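Local coordinates for protein 6-aminohexanoate-cyclic-dimer hydrolase (PDB 3A2Q) that hydrolyses the cyclic dimer of 6-aminohexanoate to the linear dimer, a step in the degradation of nylon-6 oligomers, at residues A174-A179 / E212-A216; S150-S154 / A166-D170; G432-L438 / V451-Y457. The protein carries 1 engineered substitution. All blocks are in the same frame, centred on the assembly; numbering follows the deposited sequence.

Contact 1. Residues A174-A179 / E212-A216; sequences AVRIPA and EGLFA. Engineered in segment 174-179: Ala174 (natural residue Ser). With ACA (6-aminohexanoic acid), chain C.
Phe215 dominates what strand 212-216 gives this buried contact. Its CA-to-CB bond points sideways, but with chi1 m (-77°) and chi2 -76° the ring reaches the start of helix 176-179. Val175, chi1 t, points its CA-to-CB bond toward the strand: CG1 lies over one face of the Phe215 ring, a CH-pi contact 4.2 Å from the centroid and 19° off the normal, while Val175 CG2 packs 3.9 Å from Gly213 CA. A CB on Gly213 would collide with that methyl. At the ring's edge Ala179 N sits 3.8 Å from Phe215 CE1; Ala179 CB is 3.9 Å from that CE1, and Pro178 CB 4.0 Å from Phe215 CZ. In the amidase fold this helix follows the position of the probable nucleophile, Ser in the natural protein and engineered Ala174 here, whose CB lies 3.1 Å from O of the chain C ACA. Ala174 and Val175 precede the helix (phi/psi -55/-12 and -108/-47); the first turn closes with Ala179 N to Val175 O, 3.1 Å. CA atoms pair Val175 with Gly213 (6.1 Å) and Ala179 with Phe215 (7.2 Å). The CA-to-CB bonds of Arg176 (mtm) and Ile177 (mt) point away, Arg176 salt-bridging Asp170.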
ATOM      1  N   ALA A 174       2.477  -4.162   0.367  1.00 22.75           N
ATOM      2  CA  ALA A 174       3.060  -2.919  -0.160  1.00 23.04           C
ATOM      3  C   ALA A 174       2.368  -1.584   0.133  1.00 24.23           C
ATOM      4  O   ALA A 174       2.931  -0.526  -0.145  1.00 22.16           O
ATOM      5  CB  ALA A 174       3.298  -3.060  -1.661  1.00 25.86           C
ATOM      6  N   VAL A 175       1.141  -1.608   0.644  1.00 23.67           N
ATOM      7  CA  VAL A 175       0.490  -0.354   1.022  1.00 20.55           C
ATOM      8  C   VAL A 175       0.473  -0.321   2.551  1.00 19.05           C
ATOM      9  O   VAL A 175       0.846   0.675   3.173  1.00 21.18           O
ATOM     10  CB  VAL A 175      -0.965  -0.249   0.497  1.00 20.40           C
ATOM     11  CG1 VAL A 175      -1.759   0.741   1.346  1.00 20.59           C
ATOM     12  CG2 VAL A 175      -0.961   0.218  -0.949  1.00 22.56           C
ATOM     13  N   ARG A 176       0.060  -1.430   3.150  1.00 18.94           N
ATOM     14  CA  ARG A 176      -0.017  -1.533   4.598  1.00 20.39           C
ATOM     15  C   ARG A 176       1.337  -1.399   5.286  1.00 20.48           C
ATOM     16  O   ARG A 176       1.442  -0.745   6.319  1.00 20.82           O
ATOM     17  CB  ARG A 176      -0.680  -2.856   4.989  1.00 18.85           C
ATOM     18  CG  ARG A 176      -2.166  -2.921   4.632  1.00 20.59           C
ATOM     19  CD  ARG A 176      -2.656  -4.372   4.658  1.00 20.70           C
ATOM     20  NE  ARG A 176      -2.142  -5.103   3.504  1.00 21.51           N
ATOM     21  CZ  ARG A 176      -2.054  -6.429   3.425  1.00 17.72           C
ATOM     22  NH1 ARG A 176      -2.443  -7.192   4.441  1.00 19.37           N
ATOM     23  NH2 ARG A 176      -1.571  -6.994   2.326  1.00 21.70           N
ATOM     24  N   ILE A 177       2.377  -1.997   4.713  1.00 21.86           N
ATOM     25  CA  ILE A 177       3.709  -1.919   5.317  1.00 19.42           C
ATOM     26  C   ILE A 177       4.220  -0.475   5.373  1.00 22.02           C
ATOM     27  O   ILE A 177       4.593   0.011   6.441  1.00 21.65           O
ATOM     28  CB  ILE A 177       4.709  -2.848   4.569  1.00 18.13           C
ATOM     29  CG1 ILE A 177       4.285  -4.306   4.781  1.00 21.14           C
ATOM     30  CG2 ILE A 177       6.126  -2.647   5.105  1.00 21.37           C
ATOM     31  CD1 ILE A 177       4.988  -5.324   3.910  1.00 21.09           C
ATOM     32  N   PRO A 178       4.247   0.234   4.229  1.00 21.29           N
ATOM     33  CA  PRO A 178       4.723   1.621   4.264  1.00 24.86           C
ATOM     34  C   PRO A 178       3.875   2.484   5.199  1.00 23.91           C
ATOM     35  O   PRO A 178       4.381   3.424   5.805  1.00 24.47           O
ATOM     36  CB  PRO A 178       4.613   2.069   2.808  1.00 25.56           C
ATOM     37  CG  PRO A 178       4.758   0.789   2.039  1.00 29.84           C
ATOM     38  CD  PRO A 178       3.963  -0.193   2.849  1.00 24.37           C
ATOM     39  N   ALA A 179       2.582   2.175   5.301  1.00 25.30           N
ATOM     40  CA  ALA A 179       1.693   2.931   6.179  1.00 22.20           C
ATOM     41  C   ALA A 179       2.101   2.702   7.630  1.00 22.70           C
ATOM     42  O   ALA A 179       2.192   3.643   8.410  1.00 20.71           O
ATOM     43  CB  ALA A 179       0.229   2.497   5.971  1.00 21.93           C
ATOM     44  N   GLU A 212      -4.768  -2.634  -5.758  1.00 23.79           N
ATOM     45  CA  GLU A 212      -4.454  -1.210  -5.722  1.00 23.89           C
ATOM     46  C   GLU A 212      -4.946  -0.787  -4.342  1.00 27.32           C
ATOM     47  O   GLU A 212      -5.976  -1.282  -3.869  1.00 24.06           O
ATOM     48  CB  GLU A 212      -5.198  -0.422  -6.810  1.00 21.92           C
ATOM     49  CG  GLU A 212      -4.817  -0.818  -8.229  1.00 27.05           C
ATOM     50  CD  GLU A 212      -3.313  -0.934  -8.417  1.00 31.97           C
ATOM     51  OE1 GLU A 212      -2.846  -2.039  -8.765  1.00 33.21           O
ATOM     52  OE2 GLU A 212      -2.602   0.078  -8.216  1.00 28.69           O
ATOM     53  N   GLY A 213      -4.208   0.115  -3.696  1.00 24.46           N
ATOM     54  CA  GLY A 213      -4.566   0.551  -2.357  1.00 26.64           C
ATOM     55  C   GLY A 213      -4.564   2.052  -2.149  1.00 27.28           C
ATOM     56  O   GLY A 213      -4.266   2.817  -3.073  1.00 25.67           O
ATOM     57  N   LEU A 214      -4.860   2.468  -0.919  1.00 25.12           N
ATOM     58  CA  LEU A 214      -4.978   3.885  -0.587  1.00 25.37           C
ATOM     59  C   LEU A 214      -4.259   4.312   0.684  1.00 23.63           C
ATOM     60  O   LEU A 214      -4.205   3.559   1.664  1.00 21.77           O
ATOM     61  CB  LEU A 214      -6.461   4.232  -0.448  1.00 23.00           C
ATOM     62  CG  LEU A 214      -7.342   3.784  -1.617  1.00 24.05           C
ATOM     63  CD1 LEU A 214      -8.805   3.830  -1.203  1.00 22.66           C
ATOM     64  CD2 LEU A 214      -7.075   4.665  -2.827  1.00 22.53           C
ATOM     65  N   PHE A 215      -3.737   5.540   0.654  1.00 26.32           N
ATOM     66  CA  PHE A 215      -3.015   6.153   1.769  1.00 26.64           C
ATOM     67  C   PHE A 215      -3.718   7.443   2.181  1.00 26.42           C
ATOM     68  O   PHE A 215      -4.152   8.205   1.325  1.00 25.99           O
ATOM     69  CB  PHE A 215      -1.592   6.543   1.352  1.00 26.43           C
ATOM     70  CG  PHE A 215      -0.632   5.401   1.277  1.00 19.16           C
ATOM     71  CD1 PHE A 215      -0.108   4.838   2.439  1.00 22.50           C
ATOM     72  CD2 PHE A 215      -0.220   4.909   0.045  1.00 19.51           C
ATOM     73  CE1 PHE A 215       0.821   3.798   2.373  1.00 24.20           C
ATOM     74  CE2 PHE A 215       0.708   3.869  -0.035  1.00 28.75           C
ATOM     75  CZ  PHE A 215       1.229   3.314   1.131  1.00 21.87           C
ATOM     76  N   ALA A 216      -3.794   7.687   3.488  1.00 27.83           N
ATOM     77  CA  ALA A 216      -4.400   8.899   4.042  1.00 27.88           C
ATOM     78  C   ALA A 216      -4.042   9.015   5.527  1.00 26.76           C
ATOM     79  O   ALA A 216      -3.414   8.123   6.095  1.00 27.04           O
ATOM     80  CB  ALA A 216      -5.923   8.867   3.869  1.00 27.30           C
TER
HETATM   81  C   ACA C 602       4.689  -5.605  -2.908  1.00 38.12           C
HETATM   82  O   ACA C 602       3.586  -5.990  -2.508  1.00 31.11           O
HETATM   83  C2  ACA C 602       5.948  -5.853  -2.090  1.00 36.13           C
HETATM   84  C3  ACA C 602       6.253  -7.335  -1.893  1.00 39.61           C
HETATM   85  C4  ACA C 602       7.014  -7.942  -3.074  1.00 41.85           C
HETATM   86  C5  ACA C 602       6.673  -9.423  -3.244  1.00 47.58           C
HETATM   87  C6  ACA C 602       7.186  -9.998  -4.561  1.00 49.59           C
HETATM   88  N   ACA C 602       6.225  -9.851  -5.654  1.00 53.42           N

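Contact 2. Residues S150-S154 / A166-D170; sequences SSGGS and AHGND. With ACA (6-aminohexanoic acid), chain B; ACA (6-aminohexanoic acid), chain C.
Ser154 and Ser151, the residues most covered here, set the start of helix 152-154 against the extended strand 166-170. Both direct CB toward the strand with chi1 m, at -68° and -53°. Ser154 OG donates to His167 O at 2.7 Å, and Ser154 CB rests 3.8 Å from Ala166 CB. One turn earlier, Ser151 OG accepts a hydrogen bond from Asn169 N (3.2 Å, 139°) and lies 3.5 Å from Gly168 CA, so close that a CB on Gly168 would clash with it. CA atoms match Ser151 with Gly168 (5.3 Å) and Ser154 with Ala166 (5.7 Å), so the two segments run in opposite senses.

Ser150 follows a cis peptide bond and, with chi1 p (54°), presents OG to the substrate: N of the chain B ACA donates to Ser150 OG at 2.8 Å. A serine after a cis peptide bond is characteristic of the amidase signature family, with its Ser-cisSer-Lys triad; by similarity this comprises Ser150, Lys72 and position 174, Ser in the natural protein and engineered Ala here. Asn169, chi1 27° between wells, brings OD1 to 4.4 Å from Ser150 OG. Lys72 NZ hydrogen-bonds to Ser150 OG, Ser151 OG and Asn169 OD1.

In the central sheet, strand 165-170 lies between strands 68-72 and 211-216; Phe215 of the latter touches Ser151 and Ser154, while Thr118 OG1, at the end of strand 113-118, bonds Ser154 OG.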
ATOM      1  N   SER A 150       6.331  -1.941  -1.097  1.00 24.63           N
ATOM      2  CA  SER A 150       6.986  -1.174  -2.160  1.00 27.26           C
ATOM      3  C   SER A 150       6.455   0.246  -2.373  1.00 26.81           C
ATOM      4  O   SER A 150       7.096   1.052  -3.045  1.00 28.10           O
ATOM      5  CB  SER A 150       6.909  -1.955  -3.479  1.00 28.35           C
ATOM      6  OG  SER A 150       5.568  -2.309  -3.793  1.00 24.87           O
ATOM      7  N   SER A 151       5.293   0.564  -1.809  1.00 24.19           N
ATOM      8  CA  SER A 151       4.738   1.905  -1.977  1.00 22.51           C
ATOM      9  C   SER A 151       5.340   2.873  -0.959  1.00 27.16           C
ATOM     10  O   SER A 151       4.643   3.737  -0.425  1.00 26.88           O
ATOM     11  CB  SER A 151       3.219   1.868  -1.822  1.00 25.90           C
ATOM     12  OG  SER A 151       2.649   0.891  -2.679  1.00 22.43           O
ATOM     13  N   GLY A 152       6.642   2.729  -0.709  1.00 25.63           N
ATOM     14  CA  GLY A 152       7.332   3.567   0.260  1.00 25.01           C
ATOM     15  C   GLY A 152       7.298   5.064   0.009  1.00 25.14           C
ATOM     16  O   GLY A 152       7.224   5.851   0.952  1.00 29.48           O
ATOM     17  N   GLY A 153       7.357   5.466  -1.256  1.00 25.75           N
ATOM     18  CA  GLY A 153       7.318   6.881  -1.581  1.00 25.18           C
ATOM     19  C   GLY A 153       5.990   7.525  -1.225  1.00 26.68           C
ATOM     20  O   GLY A 153       5.947   8.643  -0.720  1.00 25.16           O
ATOM     21  N   SER A 154       4.896   6.816  -1.480  1.00 29.34           N
ATOM     22  CA  SER A 154       3.579   7.352  -1.173  1.00 26.82           C
ATOM     23  C   SER A 154       3.374   7.419   0.331  1.00 25.46           C
ATOM     24  O   SER A 154       2.831   8.396   0.838  1.00 23.52           O
ATOM     25  CB  SER A 154       2.489   6.495  -1.822  1.00 26.32           C
ATOM     26  OG  SER A 154       2.540   6.612  -3.233  1.00 30.05           O
ATOM     27  N   ALA A 166      -2.668   9.480  -1.154  1.00 25.51           N
ATOM     28  CA  ALA A 166      -1.831   8.969  -2.226  1.00 25.87           C
ATOM     29  C   ALA A 166      -2.222   7.553  -2.596  1.00 27.54           C
ATOM     30  O   ALA A 166      -2.892   6.853  -1.831  1.00 27.39           O
ATOM     31  CB  ALA A 166      -0.370   9.005  -1.808  1.00 24.88           C
ATOM     32  N   HIS A 167      -1.788   7.145  -3.779  1.00 26.69           N
ATOM     33  CA  HIS A 167      -2.054   5.816  -4.299  1.00 26.58           C
ATOM     34  C   HIS A 167      -0.842   4.904  -4.112  1.00 26.56           C
ATOM     35  O   HIS A 167       0.283   5.367  -3.896  1.00 24.96           O
ATOM     36  CB  HIS A 167      -2.411   5.911  -5.790  1.00 24.96           C
ATOM     37  CG  HIS A 167      -2.101   4.671  -6.571  1.00 27.94           C
ATOM     38  ND1 HIS A 167      -0.823   4.344  -6.973  1.00 27.46           N
ATOM     39  CD2 HIS A 167      -2.898   3.664  -6.999  1.00 26.33           C
ATOM     40  CE1 HIS A 167      -0.848   3.189  -7.614  1.00 29.53           C
ATOM     41  NE2 HIS A 167      -2.096   2.755  -7.644  1.00 28.33           N
ATOM     42  N   GLY A 168      -1.094   3.603  -4.200  1.00 24.83           N
ATOM     43  CA  GLY A 168      -0.050   2.610  -4.081  1.00 25.41           C
ATOM     44  C   GLY A 168      -0.687   1.274  -4.383  1.00 26.93           C
ATOM     45  O   GLY A 168      -1.892   1.207  -4.634  1.00 25.73           O
ATOM     46  N   ASN A 169       0.105   0.210  -4.432  1.00 25.47           N
ATOM     47  CA  ASN A 169      -0.480  -1.106  -4.644  1.00 24.05           C
ATOM     48  C   ASN A 169       0.076  -2.036  -3.590  1.00 25.84           C
ATOM     49  O   ASN A 169       1.067  -1.714  -2.923  1.00 25.36           O
ATOM     50  CB  ASN A 169      -0.273  -1.646  -6.063  1.00 27.44           C
ATOM     51  CG  ASN A 169       0.952  -1.096  -6.731  1.00 39.74           C
ATOM     52  OD1 ASN A 169       2.077  -1.406  -6.341  1.00 40.18           O
ATOM     53  ND2 ASN A 169       0.744  -0.272  -7.759  1.00 39.48           N
ATOM     54  N   ASP A 170      -0.550  -3.196  -3.458  1.00 23.62           N
ATOM     55  CA  ASP A 170      -0.215  -4.118  -2.387  1.00 25.07           C
ATOM     56  C   ASP A 170      -0.350  -5.576  -2.840  1.00 25.16           C
ATOM     57  O   ASP A 170      -1.457  -6.050  -3.091  1.00 22.59           O
ATOM     58  CB  ASP A 170      -1.201  -3.789  -1.249  1.00 17.84           C
ATOM     59  CG  ASP A 170      -0.875  -4.464   0.053  1.00 17.90           C
ATOM     60  OD1 ASP A 170      -0.653  -5.690   0.055  1.00 20.25           O
ATOM     61  OD2 ASP A 170      -0.868  -3.758   1.088  1.00 20.46           O
TER
HETATM   62  C   ACA B 601       6.382  -9.018  -6.680  1.00 50.99           C
HETATM   63  O   ACA B 601       7.435  -8.417  -6.898  1.00 60.10           O
HETATM   64  C2  ACA B 601       5.191  -8.826  -7.595  1.00 49.76           C
HETATM   65  C3  ACA B 601       4.950  -7.364  -7.929  1.00 43.59           C
HETATM   66  C4  ACA B 601       4.017  -6.729  -6.912  1.00 49.27           C
HETATM   67  C5  ACA B 601       4.493  -5.355  -6.475  1.00 50.14           C
HETATM   68  C6  ACA B 601       3.872  -4.957  -5.142  1.00 51.04           C
HETATM   69  N   ACA B 601       4.849  -4.954  -4.055  1.00 42.07           N
HETATM   70  C   ACA C 602       4.689  -5.605  -2.908  1.00 38.12           C
HETATM   71  O   ACA C 602       3.586  -5.990  -2.508  1.00 31.11           O
HETATM   72  C2  ACA C 602       5.948  -5.853  -2.090  1.00 36.13           C
HETATM   73  C3  ACA C 602       6.253  -7.335  -1.893  1.00 39.61           C
HETATM   74  C4  ACA C 602       7.014  -7.942  -3.074  1.00 41.85           C
HETATM   75  C5  ACA C 602       6.673  -9.423  -3.244  1.00 47.58           C
HETATM   76  C6  ACA C 602       7.186  -9.998  -4.561  1.00 49.59           C
HETATM   77  N   ACA C 602       6.225  -9.851  -5.654  1.00 53.42           N

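Contact 3. Residues G432-L438 / V451-Y457; sequences GQPAISL and VQIVAAY
Strands 435-438 and 451-455 form the two arms of an antiparallel beta hairpin in the mixed central sheet; their axes approach to 4.7 Å, with 157° between directions. Ile436 with Ile453 and Leu438 with Val451 are hydrogen-bonded pairs (CA-CA 5.5 and 5.3 Å); Ala435 with Val454 and Ser437 with Gln452 are non-hydrogen-bonded pairs, each 4.4 Å apart. Ile436 N to Ile453 O and Ile453 N to Ile436 O are both 3.0 Å, Leu438 N to Val451 O 2.8 Å and Val451 N to Leu438 O 2.9 Å. Ala455 N to Pro434 O, 3.2 Å, extends the ladder.

On the face with Ile436, Leu438, Val451 and Ile453, side chains pack side by side: Ile436 (tt), though its end leads away, sets CG2 4.1 Å from Ile453 CB, and Leu438 (mt) brings CD1 to 4.4 Å from Ile453 CG1. Leu463 of helix 460-473 covers Ile436 and Ile453. On the other face, small Ala435 provides a hollow, its CB 4.0 Å from Val454 CG2 and 3.5 Å from Gln452 OE1, which is hydrogen-bonded to Arg176 NH1.

At the last rung, Pro434 CG packs 4.1 Å from Ala455 CB. Gln433 CB fills the space 3.9 Å from Val454 CG1 and 3.4 Å from Ala455 O, its OE1 hydrogen-bonded to Ser431 OG. Gly432 (phi 83°), just after a helix, lies beside the Tyr457 ring, Gly432 O 3.7 Å from Tyr457 CE1. A water accepts from Tyr457 N at 3.0 Å and weakly from Gln433 NE2 at 3.2 Å.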
ATOM      1  N   GLY A 432      -7.561 -12.133  -0.147  1.00 20.69           N
ATOM      2  CA  GLY A 432      -8.277 -11.047  -0.797  1.00 22.77           C
ATOM      3  C   GLY A 432      -9.142 -10.221   0.144  1.00 22.63           C
ATOM      4  O   GLY A 432      -9.890  -9.353  -0.303  1.00 22.28           O
ATOM      5  N   GLN A 433      -9.044 -10.479   1.447  1.00 20.30           N
ATOM      6  CA  GLN A 433      -9.840  -9.741   2.423  1.00 22.00           C
ATOM      7  C   GLN A 433      -9.350  -8.323   2.639  1.00 22.19           C
ATOM      8  O   GLN A 433      -8.157  -8.044   2.545  1.00 23.33           O
ATOM      9  CB  GLN A 433      -9.841 -10.471   3.760  1.00 21.55           C
ATOM     10  CG  GLN A 433     -10.540 -11.803   3.716  1.00 21.93           C
ATOM     11  CD  GLN A 433     -10.146 -12.684   4.876  1.00 26.56           C
ATOM     12  OE1 GLN A 433      -8.998 -13.111   4.978  1.00 27.18           O
ATOM     13  NE2 GLN A 433     -11.091 -12.959   5.758  1.00 31.80           N
ATOM     14  N   PRO A 434     -10.275  -7.400   2.940  1.00 21.44           N
ATOM     15  CA  PRO A 434      -9.903  -6.003   3.166  1.00 21.03           C
ATOM     16  C   PRO A 434      -9.105  -5.915   4.468  1.00 20.05           C
ATOM     17  O   PRO A 434      -9.479  -6.508   5.484  1.00 20.61           O
ATOM     18  CB  PRO A 434     -11.254  -5.293   3.239  1.00 18.79           C
ATOM     19  CG  PRO A 434     -12.143  -6.341   3.845  1.00 20.90           C
ATOM     20  CD  PRO A 434     -11.722  -7.609   3.139  1.00 20.93           C
ATOM     21  N   ALA A 435      -7.997  -5.183   4.435  1.00 18.82           N
ATOM     22  CA  ALA A 435      -7.142  -5.061   5.611  1.00 17.89           C
ATOM     23  C   ALA A 435      -6.571  -3.662   5.670  1.00 18.02           C
ATOM     24  O   ALA A 435      -6.029  -3.159   4.684  1.00 20.65           O
ATOM     25  CB  ALA A 435      -6.009  -6.087   5.545  1.00 20.37           C
ATOM     26  N   ILE A 436      -6.677  -3.037   6.834  1.00 20.10           N
ATOM     27  CA  ILE A 436      -6.199  -1.675   6.985  1.00 19.05           C
ATOM     28  C   ILE A 436      -5.174  -1.548   8.105  1.00 21.34           C
ATOM     29  O   ILE A 436      -5.263  -2.235   9.126  1.00 20.38           O
ATOM     30  CB  ILE A 436      -7.401  -0.725   7.260  1.00 22.82           C
ATOM     31  CG1 ILE A 436      -6.980   0.739   7.139  1.00 23.30           C
ATOM     32  CG2 ILE A 436      -7.969  -0.998   8.652  1.00 25.47           C
ATOM     33  CD1 ILE A 436      -8.159   1.692   7.121  1.00 25.38           C
ATOM     34  N   SER A 437      -4.177  -0.695   7.892  1.00 22.55           N
ATOM     35  CA  SER A 437      -3.167  -0.448   8.918  1.00 19.75           C
ATOM     36  C   SER A 437      -3.457   0.941   9.477  1.00 21.84           C
ATOM     37  O   SER A 437      -3.563   1.899   8.715  1.00 20.56           O
ATOM     38  CB  SER A 437      -1.758  -0.467   8.323  1.00 21.72           C
ATOM     39  OG  SER A 437      -0.793  -0.252   9.341  1.00 20.81           O
ATOM     40  N   LEU A 438      -3.598   1.037  10.799  1.00 21.53           N
ATOM     41  CA  LEU A 438      -3.869   2.304  11.474  1.00 22.38           C
ATOM     42  C   LEU A 438      -2.629   2.678  12.281  1.00 22.57           C
ATOM     43  O   LEU A 438      -2.059   1.831  12.965  1.00 22.86           O
ATOM     44  CB  LEU A 438      -5.070   2.154  12.414  1.00 23.37           C
ATOM     45  CG  LEU A 438      -6.373   1.687  11.756  1.00 22.96           C
ATOM     46  CD1 LEU A 438      -7.469   1.555  12.818  1.00 26.76           C
ATOM     47  CD2 LEU A 438      -6.785   2.677  10.681  1.00 22.81           C
ATOM     48  N   VAL A 451      -1.182  -0.888  13.502  1.00 19.59           N
ATOM     49  CA  VAL A 451      -2.032  -1.960  14.002  1.00 22.29           C
ATOM     50  C   VAL A 451      -2.940  -2.319  12.823  1.00 20.46           C
ATOM     51  O   VAL A 451      -3.538  -1.435  12.194  1.00 22.52           O
ATOM     52  CB  VAL A 451      -2.868  -1.507  15.219  1.00 24.63           C
ATOM     53  CG1 VAL A 451      -3.831  -2.610  15.627  1.00 25.70           C
ATOM     54  CG2 VAL A 451      -1.936  -1.183  16.384  1.00 26.91           C
ATOM     55  N   GLN A 452      -3.017  -3.609  12.515  1.00 20.67           N
ATOM     56  CA  GLN A 452      -3.799  -4.082  11.378  1.00 23.97           C
ATOM     57  C   GLN A 452      -5.146  -4.674  11.779  1.00 22.01           C
ATOM     58  O   GLN A 452      -5.255  -5.384  12.780  1.00 24.17           O
ATOM     59  CB  GLN A 452      -2.992  -5.130  10.593  1.00 20.79           C
ATOM     60  CG  GLN A 452      -3.588  -5.484   9.226  1.00 21.91           C
ATOM     61  CD  GLN A 452      -2.764  -6.487   8.421  1.00 22.50           C
ATOM     62  OE1 GLN A 452      -2.956  -6.622   7.214  1.00 23.62           O
ATOM     63  NE2 GLN A 452      -1.856  -7.201   9.089  1.00 22.92           N
ATOM     64  N   ILE A 453      -6.165  -4.376  10.983  1.00 23.61           N
ATOM     65  CA  ILE A 453      -7.506  -4.896  11.222  1.00 23.74           C
ATOM     66  C   ILE A 453      -7.937  -5.547   9.910  1.00 21.15           C
ATOM     67  O   ILE A 453      -7.784  -4.952   8.844  1.00 20.75           O
ATOM     68  CB  ILE A 453      -8.513  -3.770  11.556  1.00 24.65           C
ATOM     69  CG1 ILE A 453      -7.901  -2.782  12.549  1.00 38.93           C
ATOM     70  CG2 ILE A 453      -9.783  -4.375  12.128  1.00 30.70           C
ATOM     71  CD1 ILE A 453      -7.472  -3.396  13.844  1.00 42.26           C
ATOM     72  N   VAL A 454      -8.468  -6.764   9.994  1.00 20.19           N
ATOM     73  CA  VAL A 454      -8.910  -7.503   8.813  1.00 19.78           C
ATOM     74  C   VAL A 454     -10.375  -7.918   8.963  1.00 22.55           C
ATOM     75  O   VAL A 454     -10.742  -8.532   9.961  1.00 23.52           O
ATOM     76  CB  VAL A 454      -8.084  -8.796   8.625  1.00 19.74           C
ATOM     77  CG1 VAL A 454      -8.443  -9.450   7.294  1.00 20.61           C
ATOM     78  CG2 VAL A 454      -6.587  -8.486   8.704  1.00 20.27           C
ATOM     79  N   ALA A 455     -11.191  -7.599   7.964  1.00 24.69           N
ATOM     80  CA  ALA A 455     -12.609  -7.954   7.982  1.00 25.57           C
ATOM     81  C   ALA A 455     -12.899  -9.013   6.921  1.00 25.64           C
ATOM     82  O   ALA A 455     -12.029  -9.358   6.121  1.00 26.06           O
ATOM     83  CB  ALA A 455     -13.461  -6.715   7.736  1.00 21.41           C
ATOM     84  N   ALA A 456     -14.122  -9.533   6.913  1.00 24.30           N
ATOM     85  CA  ALA A 456     -14.494 -10.549   5.936  1.00 24.31           C
ATOM     86  C   ALA A 456     -14.470  -9.974   4.520  1.00 23.93           C
ATOM     87  O   ALA A 456     -14.584  -8.764   4.329  1.00 24.30           O
ATOM     88  CB  ALA A 456     -15.884 -11.105   6.259  1.00 24.43           C
ATOM     89  N   TYR A 457     -14.310 -10.853   3.535  1.00 23.85           N
ATOM     90  CA  TYR A 457     -14.278 -10.470   2.120  1.00 23.61           C
ATOM     91  C   TYR A 457     -15.407  -9.487   1.798  1.00 24.24           C
ATOM     92  O   TYR A 457     -16.583  -9.781   2.041  1.00 27.42           O
ATOM     93  CB  TYR A 457     -14.445 -11.720   1.252  1.00 21.41           C
ATOM     94  CG  TYR A 457     -14.020 -11.567  -0.194  1.00 22.91           C
ATOM     95  CD1 TYR A 457     -12.700 -11.793  -0.579  1.00 26.27           C
ATOM     96  CD2 TYR A 457     -14.941 -11.210  -1.178  1.00 24.51           C
ATOM     97  CE1 TYR A 457     -12.306 -11.668  -1.912  1.00 31.91           C
ATOM     98  CE2 TYR A 457     -14.560 -11.080  -2.511  1.00 29.29           C
ATOM     99  CZ  TYR A 457     -13.241 -11.310  -2.871  1.00 34.84           C
ATOM    100  OH  TYR A 457     -12.856 -11.167  -4.186  1.00 39.88           O
TER
HETATM  101  O   HOH W   1     -13.837 -13.676   4.260  1.00 28.58           O

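From the N terminus, contact 2 comes first, its segments enclosing the remainder of helix 152-159 and the turn into strand 165-170. Four residues on, contact 1 opens at Ala174 and closes through strand 211-216 after a longer excursion that includes strand 185-188. Contact 3 comes far later, as a hairpin with a short connection. The three are in series, with none nested or crossed. Contacts 1 and 2 use neighbouring strands, 211-216 and 165-170, and touch the same ACA; Gly213 N lies 2.7 Å from Gly168 O, a probable hydrogen bond. Strand 185-188 separates strand 211-216 from strand 435-442 in the sheet. Arg176, in contact 1, ties Asp170 of contact 2 to Gln452 of contact 3.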